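Local structure of peptidase, C14 family (Geobacter sulfurreducens PCA, 3BIJ) at the interface of chains A and B and the interface of chains A and C. The protein is a caspase-like member of the C14 peptidase family that probably acts as a cysteine endopeptidase. Numbering follows the deposited sequence. Chains: chain A/B/C, Uncharacterized protein GSU0716.

Chain A of this caspase-family protein meets two of its copies in different ways. Contact 1, with chain B, is two-fold symmetric, built from neutral amides, hydroxyls and proline; contact 2, with chain C, departs from an exact two-fold and turns on charge. Their C-alpha centres lie about 19 Å apart. Helix 240-250 of chain A ends in A:Arg250, one of the two arginines of contact 2, and the turn of contact 1 begins two residues later. The segment around helix 140-145 serves contact 1 through Tyr146 of chains A and B and contact 2 through C:Val140. Eight copies form the deposited assembly, and either interface may reflect crystal packing.

Contact 1: the interface of chains A and B. Residues chain A 146, 209, 211-212, 252-256; chain B 146, 209, 211-212, 252-256.
Over one face of the A:Tyr146 ring sits CG of B:Pro253, 4.1 Å above the plane and displaced toward the rim, while CA of A:Gln212 lies at the ring's edge, in plane. The same packing of proline on ring recurs between B:Tyr146 and A:Pro253. A second pair of flat groups, the amides of A:Gln209 and B:Gln209, meets tip to tip and stacks with planes 16° apart, the chains having bent at chi2 to bring CD of one within 3.7 Å of CD of the other. This is a symmetric contact between two caspase-fold chains, made largely by loops, and it may or may not persist outside the crystal.

Its polar part illustrates how one amide can serve both sides of an interface. The NE2 of A:Gln212, at the end of an extended chain, donates in the carbonyl plane to O of B:Pro253 at 2.7 Å. Its OE1 turns inward and accepts from two backbone amides of its own chain, A:Gln209 N on a lone pair at 3.0 Å and A:Thr256 N from above the carbonyl plane at 2.8 Å, which fixes the rotation of the group. An alanine here would remove the bond to the proline carbonyl and would probably loosen the two backbone segments gathered on OE1.

Flanking this, A:Asn211 and B:Thr256 come tip to tip. The asparagine CG occupies the crowded position between backbone N and carbonyl carbon (chi1 65°). The threonine hydroxyl lies in the amide plane astride the O and N, so both bonds are bent: OG1 donates to OD1 at 2.8 Å and accepts from ND2 at 2.9 Å. The threonine methyl CG2 packs against CB of A:Gln209.

Contact 2: the interface of chains A and C. Residues chain A 225-226, 229, 250; chain C 97, 138, 140, 169, 173.
Two helices of chain A, 222-231 and 240-250, bring arginines to the loop joining strands 85-89 and 99-104 of chain C, beside the turn that follows the family's catalytic-cysteine motif. In the deposited assembly the focus of this contact, which may reflect crystal packing, is the carboxylate of C:Asp97, a worked case of one acid shared by two bases. A:Arg250 meets it tip to tip, its guanidinium plane turned 67° from the carboxylate. NH2 donates to OD2 at 2.9 Å and to OD1 at 3.2 Å, reaching both oxygens from above the carboxylate plane.

A:Arg229 arrives crosswise. Its CG is anti to the backbone N (chi1 173°), and the chain bends at chi2 and chi3 until NH2 lies 2.6 Å from OD2 of C:Asp97, a salt bridge whose N-H is not aimed at the oxygen. C:Gln169, extended beyond CG, passes over one face of this guanidinium, with its CD 3.5 Å from CZ. One face of the A:Arg250 guanidinium carries CB of C:Val140, offset toward the rim, with CG1 3.6 Å from CZ. Farther along, the selenium SE of C:Met173, a selenomethionine, packs on CA of A:Arg229 at 3.6 Å.

Two nearby positive groups would probably favour the ionised form of the acid. Within its own chain, OD1 also accepts from the backbone N of C:Val140 at 3.1 Å, a nearly straight bond of 167°. The aspartate thus caps the first turn of helix 140-145 and is held for both arginines. In chain C the site therefore lies between the starts of helices 140-145 and 169-178, near the presumed active site, whereas in chain A it draws on helix 222-231 and the C-terminal end of helix 240-250.

Contact 1: the interface of chains A and B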
loop_
_atom_site.group_PDB
_atom_site.type_symbol
_atom_site.label_atom_id
_atom_site.label_comp_id
_atom_site.label_asym_id
_atom_site.label_seq_id
_atom_site.Cartn_x
_atom_site.Cartn_y
_atom_site.Cartn_z
ATOM N N TYR A 146 -2.019 -4.062 14.102
ATOM C CA TYR A 146 -1.952 -5.181 13.171
ATOM C C TYR A 146 -3.122 -5.282 12.196
ATOM O O TYR A 146 -3.245 -6.273 11.475
ATOM C CB TYR A 146 -1.781 -6.505 13.928
ATOM C CG TYR A 146 -0.348 -6.825 14.317
ATOM C CD1 TYR A 146 0.603 -7.164 13.353
ATOM C CD2 TYR A 146 0.060 -6.772 15.649
ATOM C CE1 TYR A 146 1.932 -7.441 13.714
ATOM C CE2 TYR A 146 1.382 -7.047 16.017
ATOM C CZ TYR A 146 2.312 -7.378 15.047
ATOM O OH TYR A 146 3.616 -7.636 15.419
ATOM N N GLN A 209 7.882 -9.558 21.211
ATOM C CA GLN A 209 7.643 -8.652 22.333
ATOM C C GLN A 209 6.151 -8.686 22.680
ATOM O O GLN A 209 5.328 -9.138 21.874
ATOM C CB GLN A 209 8.032 -7.213 21.973
ATOM C CG GLN A 209 9.461 -7.034 21.493
ATOM C CD GLN A 209 10.488 -7.353 22.547
ATOM O OE1 GLN A 209 11.572 -7.822 22.230
ATOM N NE2 GLN A 209 10.165 -7.079 23.807
ATOM N N ASN A 211 4.067 -6.423 22.693
ATOM C CA ASN A 211 3.259 -5.600 21.813
ATOM C C ASN A 211 3.349 -6.112 20.384
ATOM O O ASN A 211 2.925 -5.436 19.449
ATOM C CB ASN A 211 3.715 -4.139 21.848
ATOM C CG ASN A 211 5.116 -3.947 21.300
ATOM O OD1 ASN A 211 5.471 -2.852 20.866
ATOM N ND2 ASN A 211 5.924 -5.006 21.330
ATOM N N GLN A 212 3.914 -7.300 20.202
ATOM C CA GLN A 212 4.029 -7.851 18.853
ATOM C C GLN A 212 3.331 -9.198 18.750
ATOM O O GLN A 212 2.763 -9.686 19.721
ATOM C CB GLN A 212 5.500 -8.001 18.456
ATOM C CG GLN A 212 6.274 -6.698 18.444
ATOM C CD GLN A 212 7.734 -6.925 18.178
ATOM O OE1 GLN A 212 8.335 -7.826 18.759
ATOM N NE2 GLN A 212 8.322 -6.113 17.297
ATOM N N PRO A 252 12.485 -9.286 11.405
ATOM C CA PRO A 252 11.839 -8.044 10.980
ATOM C C PRO A 252 11.481 -7.198 12.210
ATOM O O PRO A 252 11.221 -7.736 13.296
ATOM C CB PRO A 252 10.611 -8.540 10.224
ATOM C CG PRO A 252 10.266 -9.828 10.931
ATOM C CD PRO A 252 11.625 -10.454 11.136
ATOM N N PRO A 253 11.448 -5.861 12.058
ATOM C CA PRO A 253 11.130 -4.960 13.173
ATOM C C PRO A 253 9.782 -5.171 13.855
ATOM O O PRO A 253 9.607 -4.754 14.996
ATOM C CB PRO A 253 11.267 -3.574 12.547
ATOM C CG PRO A 253 10.896 -3.813 11.110
ATOM C CD PRO A 253 11.616 -5.112 10.801
ATOM N N ASP A 254 8.846 -5.828 13.165
ATOM C CA ASP A 254 7.511 -6.079 13.714
ATOM C C ASP A 254 7.475 -7.377 14.536
ATOM O O ASP A 254 6.437 -7.745 15.102
ATOM C CB ASP A 254 6.475 -6.131 12.582
ATOM C CG ASP A 254 6.559 -7.401 11.772
ATOM O OD1 ASP A 254 7.663 -7.755 11.296
ATOM O OD2 ASP A 254 5.509 -8.055 11.600
ATOM N N GLN A 255 8.608 -8.077 14.576
ATOM C CA GLN A 255 8.740 -9.307 15.354
ATOM C C GLN A 255 10.154 -9.432 15.917
ATOM O O GLN A 255 11.087 -9.796 15.201
ATOM C CB GLN A 255 8.434 -10.563 14.526
ATOM C CG GLN A 255 8.213 -11.755 15.457
ATOM C CD GLN A 255 7.898 -13.069 14.765
ATOM O OE1 GLN A 255 7.344 -13.102 13.675
ATOM N NE2 GLN A 255 8.225 -14.161 15.425
ATOM N N THR A 256 10.308 -9.135 17.203
ATOM C CA THR A 256 11.615 -9.196 17.847
ATOM C C THR A 256 11.577 -10.147 19.028
ATOM O O THR A 256 10.855 -9.903 19.993
ATOM C CB THR A 256 12.061 -7.810 18.390
ATOM O OG1 THR A 256 11.935 -6.822 17.362
ATOM C CG2 THR A 256 13.515 -7.864 18.855
ATOM N N TYR B 146 12.980 -1.299 6.749
ATOM C CA TYR B 146 12.492 0.076 6.845
ATOM C C TYR B 146 12.560 0.881 5.551
ATOM O O TYR B 146 12.050 1.994 5.496
ATOM C CB TYR B 146 13.278 0.852 7.906
ATOM C CG TYR B 146 12.817 0.645 9.330
ATOM C CD1 TYR B 146 11.594 1.140 9.767
ATOM C CD2 TYR B 146 13.608 -0.054 10.242
ATOM C CE1 TYR B 146 11.173 0.938 11.078
ATOM C CE2 TYR B 146 13.195 -0.260 11.550
ATOM C CZ TYR B 146 11.983 0.234 11.961
ATOM O OH TYR B 146 11.570 0.010 13.249
ATOM N N GLN B 209 14.115 -1.811 20.201
ATOM C CA GLN B 209 14.922 -3.022 20.160
ATOM C C GLN B 209 16.072 -2.815 19.165
ATOM O O GLN B 209 16.025 -1.904 18.331
ATOM C CB GLN B 209 14.087 -4.225 19.696
ATOM C CG GLN B 209 12.828 -4.494 20.499
ATOM C CD GLN B 209 13.114 -4.886 21.922
ATOM O OE1 GLN B 209 12.346 -4.560 22.831
ATOM N NE2 GLN B 209 14.224 -5.590 22.135
ATOM N N ASN B 211 16.794 -4.370 16.615
ATOM C CA ASN B 211 16.397 -4.561 15.230
ATOM C C ASN B 211 15.341 -3.544 14.841
ATOM O O ASN B 211 14.695 -3.686 13.807
ATOM C CB ASN B 211 15.827 -5.962 15.002
ATOM C CG ASN B 211 14.523 -6.187 15.739
ATOM O OD1 ASN B 211 13.726 -7.037 15.353
ATOM N ND2 ASN B 211 14.304 -5.435 16.814
ATOM N N GLN B 212 15.148 -2.525 15.670
ATOM C CA GLN B 212 14.160 -1.501 15.354
ATOM C C GLN B 212 14.806 -0.118 15.338
ATOM O O GLN B 212 16.000 0.032 15.613
ATOM C CB GLN B 212 13.024 -1.521 16.377
ATOM C CG GLN B 212 12.227 -2.813 16.414
ATOM C CD GLN B 212 11.230 -2.807 17.540
ATOM O OE1 GLN B 212 11.548 -2.369 18.646
ATOM N NE2 GLN B 212 10.015 -3.290 17.275
ATOM N N PRO B 252 3.748 1.098 19.036
ATOM C CA PRO B 252 3.515 0.320 17.820
ATOM C C PRO B 252 4.482 -0.872 17.766
ATOM O O PRO B 252 5.606 -0.811 18.279
ATOM C CB PRO B 252 3.766 1.336 16.712
ATOM C CG PRO B 252 4.813 2.236 17.303
ATOM C CD PRO B 252 4.325 2.417 18.724
ATOM N N PRO B 253 4.071 -1.965 17.120
ATOM C CA PRO B 253 4.919 -3.162 17.025
ATOM C C PRO B 253 6.293 -2.976 16.386
ATOM O O PRO B 253 7.205 -3.768 16.638
ATOM C CB PRO B 253 4.039 -4.154 16.264
ATOM C CG PRO B 253 3.199 -3.268 15.404
ATOM C CD PRO B 253 2.827 -2.137 16.353
ATOM N N ASP B 254 6.444 -1.919 15.590
ATOM C CA ASP B 254 7.706 -1.633 14.921
ATOM C C ASP B 254 8.667 -0.827 15.810
ATOM O O ASP B 254 9.789 -0.505 15.402
ATOM C CB ASP B 254 7.448 -0.885 13.608
ATOM C CG ASP B 254 7.074 0.561 13.826
ATOM O OD1 ASP B 254 6.151 0.828 14.629
ATOM O OD2 ASP B 254 7.705 1.442 13.191
ATOM N N GLN B 255 8.204 -0.484 17.010
ATOM C CA GLN B 255 9.019 0.237 17.984
ATOM C C GLN B 255 8.637 -0.186 19.395
ATOM O O GLN B 255 7.609 0.242 19.925
ATOM C CB GLN B 255 8.859 1.756 17.876
ATOM C CG GLN B 255 9.976 2.466 18.625
ATOM C CD GLN B 255 9.898 3.990 18.599
ATOM O OE1 GLN B 255 9.357 4.596 17.676
ATOM N NE2 GLN B 255 10.468 4.612 19.618
ATOM N N THR B 256 9.470 -1.034 19.999
ATOM C CA THR B 256 9.222 -1.516 21.349
ATOM C C THR B 256 10.372 -1.147 22.273
ATOM O O THR B 256 11.487 -1.592 22.067
ATOM C CB THR B 256 9.076 -3.060 21.394
ATOM O OG1 THR B 256 8.165 -3.483 20.377
ATOM C CG2 THR B 256 8.535 -3.509 22.753
#

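Contact 2: the interface of chains A and C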
loop_
_atom_site.group_PDB
_atom_site.type_symbol
_atom_site.label_atom_id
_atom_site.label_comp_id
_atom_site.label_asym_id
_atom_site.label_seq_id
_atom_site.Cartn_x
_atom_site.Cartn_y
_atom_site.Cartn_z
ATOM N N GLY A 225 12.760 -20.524 12.827
ATOM C CA GLY A 225 13.493 -20.629 11.578
ATOM C C GLY A 225 14.816 -19.889 11.641
ATOM O O GLY A 225 15.837 -20.402 11.189
ATOM N N GLN A 226 14.811 -18.680 12.195
ATOM C CA GLN A 226 16.044 -17.925 12.294
ATOM C C GLN A 226 16.939 -18.463 13.398
ATOM O O GLN A 226 18.167 -18.324 13.339
ATOM C CB GLN A 226 15.757 -16.449 12.518
ATOM C CG GLN A 226 15.091 -15.829 11.324
ATOM C CD GLN A 226 15.893 -16.015 10.056
ATOM O OE1 GLN A 226 15.339 -16.289 8.994
ATOM N NE2 GLN A 226 17.204 -15.859 10.155
ATOM N N ARG A 229 18.776 -21.040 11.745
ATOM C CA ARG A 229 19.729 -20.504 10.780
ATOM C C ARG A 229 21.034 -19.983 11.410
ATOM O O ARG A 229 22.105 -20.173 10.839
ATOM C CB ARG A 229 19.058 -19.420 9.922
ATOM C CG ARG A 229 20.021 -18.683 8.995
ATOM C CD ARG A 229 19.442 -18.384 7.613
ATOM N NE ARG A 229 19.606 -19.509 6.706
ATOM C CZ ARG A 229 19.718 -19.393 5.385
ATOM N NH1 ARG A 229 19.862 -20.468 4.622
ATOM N NH2 ARG A 229 19.698 -18.195 4.822
ATOM N N ARG A 250 18.437 -10.542 12.377
ATOM C CA ARG A 250 17.860 -11.059 11.137
ATOM C C ARG A 250 16.343 -10.922 11.053
ATOM O O ARG A 250 15.767 -10.958 9.970
ATOM C CB ARG A 250 18.232 -12.533 10.998
ATOM C CG ARG A 250 19.726 -12.796 11.150
ATOM C CD ARG A 250 20.033 -14.283 11.159
ATOM N NE ARG A 250 19.694 -14.923 9.883
ATOM C CZ ARG A 250 20.388 -14.773 8.761
ATOM N NH1 ARG A 250 21.475 -14.005 8.735
ATOM N NH2 ARG A 250 19.991 -15.395 7.667
ATOM N N ASP C 97 24.430 -17.492 6.737
ATOM C CA ASP C 97 24.061 -17.354 5.338
ATOM C C ASP C 97 25.120 -17.892 4.380
ATOM O O ASP C 97 25.035 -17.687 3.168
ATOM C CB ASP C 97 23.753 -15.890 5.019
ATOM C CG ASP C 97 22.314 -15.522 5.330
ATOM O OD1 ASP C 97 22.014 -14.316 5.463
ATOM O OD2 ASP C 97 21.482 -16.452 5.431
ATOM N N GLY C 138 18.989 -16.734 -1.380
ATOM C CA GLY C 138 20.038 -15.784 -1.069
ATOM C C GLY C 138 20.170 -15.633 0.439
ATOM O O GLY C 138 19.987 -16.595 1.198
ATOM N N VAL C 140 19.417 -13.272 4.220
ATOM C CA VAL C 140 18.283 -12.670 4.911
ATOM C C VAL C 140 17.940 -11.292 4.342
ATOM O O VAL C 140 16.790 -10.869 4.386
ATOM C CB VAL C 140 18.557 -12.558 6.438
ATOM C CG1 VAL C 140 19.859 -11.820 6.693
ATOM C CG2 VAL C 140 17.392 -11.863 7.127
ATOM N N GLN C 169 14.050 -20.990 2.819
ATOM C CA GLN C 169 15.181 -21.287 3.681
ATOM C C GLN C 169 14.907 -22.352 4.723
ATOM O O GLN C 169 15.771 -23.177 5.019
ATOM C CB GLN C 169 15.668 -20.017 4.363
ATOM C CG GLN C 169 16.236 -19.006 3.395
ATOM C CD GLN C 169 16.835 -17.812 4.101
ATOM O OE1 GLN C 169 17.354 -16.900 3.457
ATOM N NE2 GLN C 169 16.770 -17.808 5.434
HETATM N N MSE C 173 17.203 -25.982 4.993
HETATM C CA MSE C 173 17.917 -26.499 6.154
HETATM C C MSE C 173 17.333 -27.829 6.601
HETATM O O MSE C 173 18.058 -28.769 6.940
HETATM C CB MSE C 173 17.843 -25.495 7.305
HETATM C CG MSE C 173 18.331 -24.089 6.931
HETATM SE SE MSE C 173 18.206 -22.788 8.392
HETATM C CE MSE C 173 16.249 -22.789 8.603
#